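Local coordinates for glutaredoxin related protein (Sulfolobus solfataricus, PDB 4MNN), which probably catalyses thiol-disulfide exchange in protein substrates, as an atypical protein disulfide oxidoreductase built on the thioredoxin fold, at residues 20-25 against 45-51; 7-12 against 32-36. All coordinates share one frame; numbering follows the deposited sequence. Where two conformers were deposited one is given.

Interaction 1 (20-25 against 45-51); sequences TIQQCN and CKKPLVK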
loop_
_atom_site.group_PDB
_atom_site.type_symbol
_atom_site.label_atom_id
_atom_site.label_comp_id
_atom_site.label_asym_id
_atom_site.label_seq_id
_atom_site.Cartn_x
_atom_site.Cartn_y
_atom_site.Cartn_z
ATOM N N THR A 20 -2.749 -1.806 -12.460
ATOM C CA THR A 20 -4.133 -2.233 -12.322
ATOM C C THR A 20 -4.458 -2.215 -10.825
ATOM O O THR A 20 -3.682 -2.738 -10.038
ATOM C CB THR A 20 -4.370 -3.664 -12.824
ATOM O OG1 THR A 20 -4.137 -3.730 -14.238
ATOM C CG2 THR A 20 -5.834 -4.071 -12.572
ATOM N N ILE A 21 -5.586 -1.608 -10.457
ATOM C CA ILE A 21 -6.011 -1.545 -9.063
ATOM C C ILE A 21 -7.249 -2.413 -8.897
ATOM O O ILE A 21 -8.167 -2.307 -9.712
ATOM C CB ILE A 21 -6.401 -0.094 -8.678
ATOM C CG1 ILE A 21 -5.143 0.745 -8.490
ATOM C CG2 ILE A 21 -7.293 -0.067 -7.441
ATOM C CD1 ILE A 21 -5.439 2.219 -8.375
ATOM N N GLN A 22 -7.264 -3.293 -7.894
ATOM C CA GLN A 22 -8.469 -4.069 -7.636
ATOM C C GLN A 22 -8.957 -3.523 -6.308
ATOM O O GLN A 22 -8.196 -3.441 -5.348
ATOM C CB GLN A 22 -8.184 -5.555 -7.472
ATOM C CG GLN A 22 -7.519 -6.187 -8.671
ATOM C CD GLN A 22 -7.410 -7.690 -8.496
ATOM O OE1 GLN A 22 -7.104 -8.164 -7.409
ATOM N NE2 GLN A 22 -7.661 -8.435 -9.557
ATOM N N GLN A 23 -10.227 -3.171 -6.216
ATOM C CA GLN A 23 -10.666 -2.609 -4.948
ATOM C C GLN A 23 -12.084 -2.970 -4.623
ATOM O O GLN A 23 -12.802 -3.403 -5.502
ATOM C CB GLN A 23 -10.620 -1.080 -5.039
ATOM C CG GLN A 23 -11.657 -0.474 -6.018
ATOM C CD GLN A 23 -13.023 -0.182 -5.361
ATOM O OE1 GLN A 23 -13.102 0.175 -4.173
ATOM N NE2 GLN A 23 -14.092 -0.311 -6.136
ATOM N N CYS A 24 -12.464 -2.801 -3.358
ATOM C CA CYS A 24 -13.867 -2.932 -3.008
ATOM C C CYS A 24 -14.170 -2.032 -1.831
ATOM O O CYS A 24 -13.307 -1.737 -0.987
ATOM C CB CYS A 24 -14.291 -4.362 -2.714
ATOM S SG CYS A 24 -13.164 -5.180 -1.587
ATOM N N ASN A 25 -15.407 -1.555 -1.810
ATOM C CA ASN A 25 -15.912 -0.685 -0.774
ATOM C C ASN A 25 -15.264 0.702 -0.736
ATOM O O ASN A 25 -15.313 1.387 0.271
ATOM C CB ASN A 25 -15.830 -1.393 0.587
ATOM C CG ASN A 25 -16.711 -2.661 0.652
ATOM O OD1 ASN A 25 -17.270 -3.117 -0.365
ATOM N ND2 ASN A 25 -16.824 -3.242 1.855
ATOM N N CYS A 45 -17.168 -7.919 -0.271
ATOM C CA CYS A 45 -16.216 -7.497 0.753
ATOM C C CYS A 45 -16.891 -6.941 2.001
ATOM O O CYS A 45 -17.744 -6.053 1.920
ATOM C CB CYS A 45 -15.253 -6.416 0.212
ATOM S SG CYS A 45 -14.174 -6.909 -1.167
ATOM N N LYS A 46 -16.490 -7.435 3.172
ATOM C CA LYS A 46 -17.056 -6.942 4.424
ATOM C C LYS A 46 -16.382 -5.635 4.829
ATOM O O LYS A 46 -16.983 -4.783 5.513
ATOM C CB LYS A 46 -16.877 -7.995 5.517
ATOM C CG LYS A 46 -17.446 -9.343 5.105
ATOM C CD LYS A 46 -17.308 -10.400 6.198
ATOM C CE LYS A 46 -18.050 -11.664 5.787
ATOM N NZ LYS A 46 -17.698 -12.842 6.649
ATOM N N LYS A 47 -15.123 -5.475 4.414
ATOM C CA LYS A 47 -14.377 -4.255 4.718
ATOM C C LYS A 47 -13.629 -3.843 3.443
ATOM O O LYS A 47 -13.352 -4.651 2.586
ATOM C CB LYS A 47 -13.393 -4.493 5.864
ATOM C CG LYS A 47 -14.039 -4.690 7.269
ATOM C CD LYS A 47 -12.931 -4.970 8.287
ATOM C CE LYS A 47 -13.421 -4.987 9.729
ATOM N NZ LYS A 47 -14.172 -3.760 10.069
ATOM N N PRO A 48 -13.293 -2.575 3.325
ATOM C CA PRO A 48 -12.593 -2.110 2.126
ATOM C C PRO A 48 -11.163 -2.602 1.940
ATOM O O PRO A 48 -10.447 -2.913 2.916
ATOM C CB PRO A 48 -12.655 -0.576 2.270
ATOM C CG PRO A 48 -12.719 -0.353 3.749
ATOM C CD PRO A 48 -13.619 -1.462 4.239
ATOM N N LEU A 49 -10.747 -2.697 0.682
ATOM C CA LEU A 49 -9.362 -3.026 0.428
ATOM C C LEU A 49 -9.013 -2.597 -0.965
ATOM O O LEU A 49 -9.902 -2.355 -1.787
ATOM C CB LEU A 49 -9.031 -4.509 0.659
ATOM C CG LEU A 49 -9.119 -5.756 -0.240
ATOM C CD1 LEU A 49 -10.310 -6.556 0.223
ATOM C CD2 LEU A 49 -9.095 -5.435 -1.728
ATOM N N VAL A 50 -7.721 -2.469 -1.237
ATOM C CA VAL A 50 -7.257 -2.117 -2.568
ATOM C C VAL A 50 -5.944 -2.843 -2.803
ATOM O O VAL A 50 -5.045 -2.809 -1.962
ATOM C CB VAL A 50 -7.047 -0.585 -2.760
ATOM C CG1 VAL A 50 -5.956 -0.080 -1.860
ATOM C CG2 VAL A 50 -6.713 -0.293 -4.235
ATOM N N LYS A 51 -5.869 -3.527 -3.943
ATOM C CA LYS A 51 -4.699 -4.307 -4.355
ATOM C C LYS A 51 -4.089 -3.600 -5.547
ATOM O O LYS A 51 -4.816 -3.183 -6.479
ATOM C CB LYS A 51 -5.081 -5.720 -4.797
ATOM C CG LYS A 51 -5.496 -6.596 -3.659
ATOM C CD LYS A 51 -5.833 -7.997 -4.144
ATOM C CE LYS A 51 -5.716 -8.984 -3.000
ATOM N NZ LYS A 51 -6.495 -10.228 -3.325
HETATM O O HOH W 1 -8.133 -10.493 -5.757
HETATM O O HOH W 2 -18.154 -5.441 -1.700
#

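Interaction 2 (7-12 against 32-36); sequences IKEYLN and EFKNY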
loop_
_atom_site.group_PDB
_atom_site.type_symbol
_atom_site.label_atom_id
_atom_site.label_comp_id
_atom_site.label_asym_id
_atom_site.label_seq_id
_atom_site.Cartn_x
_atom_site.Cartn_y
_atom_site.Cartn_z
ATOM N N ILE A 7 -5.411 13.495 -8.198
ATOM C CA ILE A 7 -5.376 12.177 -8.848
ATOM C C ILE A 7 -4.939 12.368 -10.288
ATOM O O ILE A 7 -4.095 11.628 -10.799
ATOM C CB ILE A 7 -6.757 11.515 -8.801
ATOM C CG1 ILE A 7 -7.081 11.180 -7.339
ATOM C CG2 ILE A 7 -6.797 10.243 -9.747
ATOM C CD1 ILE A 7 -8.550 10.742 -7.110
ATOM N N LYS A 8 -5.486 13.386 -10.948
ATOM C CA LYS A 8 -5.098 13.631 -12.330
ATOM C C LYS A 8 -3.620 13.975 -12.449
ATOM O O LYS A 8 -2.899 13.476 -13.331
ATOM C CB LYS A 8 -5.914 14.782 -12.929
ATOM C CG LYS A 8 -5.581 15.042 -14.409
ATOM C CD LYS A 8 -6.388 16.193 -15.000
ATOM C CE LYS A 8 -6.225 16.223 -16.529
ATOM N NZ LYS A 8 -7.338 16.943 -17.236
ATOM N N GLU A 9 -3.164 14.868 -11.583
ATOM C CA GLU A 9 -1.791 15.301 -11.674
ATOM C C GLU A 9 -0.799 14.172 -11.501
ATOM O O GLU A 9 0.266 14.166 -12.138
ATOM C CB GLU A 9 -1.536 16.423 -10.682
ATOM C CG GLU A 9 -2.187 17.736 -11.136
ATOM C CD GLU A 9 -1.641 18.225 -12.469
ATOM O OE1 GLU A 9 -2.434 18.395 -13.420
ATOM O OE2 GLU A 9 -0.412 18.431 -12.568
ATOM N N TYR A 10 -1.155 13.201 -10.675
ATOM C CA TYR A 10 -0.259 12.074 -10.474
ATOM C C TYR A 10 -0.429 10.975 -11.492
ATOM O O TYR A 10 0.547 10.393 -11.935
ATOM C CB TYR A 10 -0.466 11.444 -9.094
ATOM C CG TYR A 10 0.297 12.139 -8.000
ATOM C CD1 TYR A 10 -0.154 13.333 -7.465
ATOM C CD2 TYR A 10 1.517 11.617 -7.532
ATOM C CE1 TYR A 10 0.580 14.012 -6.490
ATOM C CE2 TYR A 10 2.255 12.286 -6.558
ATOM C CZ TYR A 10 1.780 13.484 -6.044
ATOM O OH TYR A 10 2.519 14.159 -5.091
ATOM N N LEU A 11 -1.669 10.713 -11.888
ATOM C CA LEU A 11 -1.925 9.583 -12.756
ATOM C C LEU A 11 -2.110 9.785 -14.238
ATOM O O LEU A 11 -1.895 8.849 -15.022
ATOM C CB LEU A 11 -3.118 8.822 -12.203
ATOM C CG LEU A 11 -2.984 8.470 -10.712
ATOM C CD1 LEU A 11 -4.150 7.581 -10.307
ATOM C CD2 LEU A 11 -1.645 7.762 -10.436
ATOM N N ASN A 12 -2.493 10.988 -14.634
ATOM C CA ASN A 12 -2.733 11.223 -16.046
ATOM C C ASN A 12 -1.567 10.810 -16.944
ATOM O O ASN A 12 -1.802 10.303 -18.022
ATOM C CB ASN A 12 -3.113 12.689 -16.310
ATOM C CG ASN A 12 -3.631 12.902 -17.727
ATOM O OD1 ASN A 12 -4.373 12.064 -18.262
ATOM N ND2 ASN A 12 -3.256 14.023 -18.337
ATOM N N GLU A 32 -12.968 7.687 -9.881
ATOM C CA GLU A 32 -12.149 8.736 -10.512
ATOM C C GLU A 32 -10.823 8.169 -11.063
ATOM O O GLU A 32 -10.332 8.613 -12.110
ATOM C CB GLU A 32 -11.831 9.841 -9.483
ATOM C CG GLU A 32 -11.196 11.121 -10.053
ATOM C CD GLU A 32 -12.104 11.827 -11.056
ATOM O OE1 GLU A 32 -13.302 11.495 -11.109
ATOM O OE2 GLU A 32 -11.622 12.722 -11.790
ATOM N N PHE A 33 -10.244 7.191 -10.370
ATOM C CA PHE A 33 -8.974 6.578 -10.821
ATOM C C PHE A 33 -9.155 5.899 -12.174
ATOM O O PHE A 33 -8.233 5.793 -12.973
ATOM C CB PHE A 33 -8.505 5.512 -9.814
ATOM C CG PHE A 33 -7.865 6.063 -8.575
ATOM C CD1 PHE A 33 -8.585 6.841 -7.669
ATOM C CD2 PHE A 33 -6.533 5.792 -8.306
ATOM C CE1 PHE A 33 -8.000 7.328 -6.517
ATOM C CE2 PHE A 33 -5.925 6.292 -7.123
ATOM C CZ PHE A 33 -6.663 7.058 -6.236
ATOM N N LYS A 34 -10.356 5.397 -12.405
ATOM C CA LYS A 34 -10.678 4.698 -13.626
ATOM C C LYS A 34 -10.434 5.566 -14.864
ATOM O O LYS A 34 -10.223 5.058 -15.967
ATOM C CB LYS A 34 -12.144 4.240 -13.545
ATOM C CG LYS A 34 -12.391 2.841 -14.015
ATOM C CD LYS A 34 -13.837 2.463 -13.804
ATOM C CE LYS A 34 -14.223 1.288 -14.691
ATOM N NZ LYS A 34 -13.341 0.120 -14.423
ATOM N N ASN A 35 -10.415 6.885 -14.672
ATOM C CA ASN A 35 -10.201 7.782 -15.795
ATOM C C ASN A 35 -8.767 7.652 -16.247
ATOM O O ASN A 35 -8.447 7.980 -17.383
ATOM C CB ASN A 35 -10.489 9.256 -15.420
ATOM C CG ASN A 35 -11.882 9.466 -14.849
ATOM O OD1 ASN A 35 -12.869 8.896 -15.324
ATOM N ND2 ASN A 35 -11.974 10.299 -13.825
ATOM N N TYR A 36 -7.896 7.124 -15.378
ATOM C CA TYR A 36 -6.473 7.005 -15.691
ATOM C C TYR A 36 -5.825 5.640 -15.690
ATOM O O TYR A 36 -4.834 5.444 -16.386
ATOM C CB TYR A 36 -5.632 7.902 -14.748
ATOM C CG TYR A 36 -6.210 9.278 -14.596
ATOM C CD1 TYR A 36 -6.997 9.605 -13.506
ATOM C CD2 TYR A 36 -6.093 10.208 -15.624
ATOM C CE1 TYR A 36 -7.667 10.811 -13.444
ATOM C CE2 TYR A 36 -6.756 11.417 -15.576
ATOM C CZ TYR A 36 -7.545 11.716 -14.495
ATOM O OH TYR A 36 -8.245 12.906 -14.469
#

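Interaction 1 (20-25 against 45-51)
The carbonyl oxygen of Gln-22 is gripped twice by the opposing strand: Lys-51 N donates to it at 2.7 Å, almost straight (169° at the hydrogen) and in the carbonyl plane, while the CA-H of Val-50 adds a weaker contact. Gln-22 N donates in return to Lys-51 O, making 22/51 a hydrogen-bonded antiparallel pair. Cys-24 and Leu-49 form the next such pair, with Gln-23 and Val-50 as the non-hydrogen-bonded pair between them. On the face carrying Gln-22, Cys-24, Leu-49 and Lys-51, a water spans the polar ends: it donates to Gln-22 OE1 and accepts from Lys-51 NZ at 2.9 Å. An extended lysine suits this place, since its CD can lie 3.5 Å from Gln-22 OE1 while the ammonium reaches on to the water; Gln-22 NE2 turns to Glu-40.

At the end of strand 19-24 and the start of strand 49-54, a disulfide joins Cys-24 SG to Cys-45 SG (2.0 Å). The Cys-24 rotation (chi1 48°) turns its sulfur to meet that of Cys-45, and Leu-49 CD1 packs against Cys-24 SG at 3.6 Å. Beside the disulfide, Asn-25 ND2 donates to Cys-45 O at 3.0 Å from well above the carbonyl plane. Asparagine thus serves the Cys-45 carbonyl directly and, from OD1, the N-H through a second water. The near-right-angled disulfide torsion (chi3 -86°) shows little strain, and on reduction the strand pairs and the Asn-25 bond would probably keep the loop close to strand 19-24.

Interaction 2 (7-12 against 32-36)
Ile-7 fits between two aromatic side chains, Phe-33 and Tyr-36, where helix 4-11 of this thioredoxin-fold unit packs on the end of helix 27-33 and the turn after it. The inner half, with Ile-7, Leu-11 and Phe-33 buried, is tight and built of apolar groups. With CG1 of Ile-7 beside the backbone N (chi1 -67°), CG2 falls anti to it, which sends the two branches to different parts of the aromatic pair: CD1 comes within 3.5 Å of Phe-33 CE1, while CG2 lies over a face of the Phe-33 ring and touches Tyr-36 CD1, 3.8 Å away. One turn on, Leu-11 CD1 meets Phe-33 CD2 at 3.6 Å. Branched aliphatic groups suit this side because each can fill more than one niche beside a flat ring.

Toward solvent lies a thinner, partly exposed layer, where the Tyr-36 side chain runs back obliquely along the helix from Asn-12 toward Lys-8, meeting backbone and the roots of polar side chains. Shortening Tyr-36 to an alanine would probably cost Ile-7 CG2 one of its two aromatic neighbours and Lys-8 CA and Asn-12 the ring they lie against, opening a gap beside the helix. Lys-8 CA makes an off-centre CH-pi contact, and Lys-8 CB sits 3.4 Å from Tyr-36 OH.

Overall arrangement
The two interactions interleave along the chain, their segments alternating in the order 7-12, 20-25, 32-36, 45-51. Interaction 1 joins neighbouring strands of the sheet, whereas interaction 2 packs helix against helix end nearer the periphery. Their centres lie about 17 Å apart, yet they meet directly where Ile-21 CD1 packs 3.7 Å from Phe-33 CD2, placing the Phe-33 ring between strand 19-24 and helix 4-11. All four segments belong to the first thioredoxin-like unit, which carries the Cys-24/Cys-45 disulfide. The other disulfide, Cys-111 to Cys-114, has the CxxC spacing at a helix start and is probably the thioredoxin-type redox site, in the second unit.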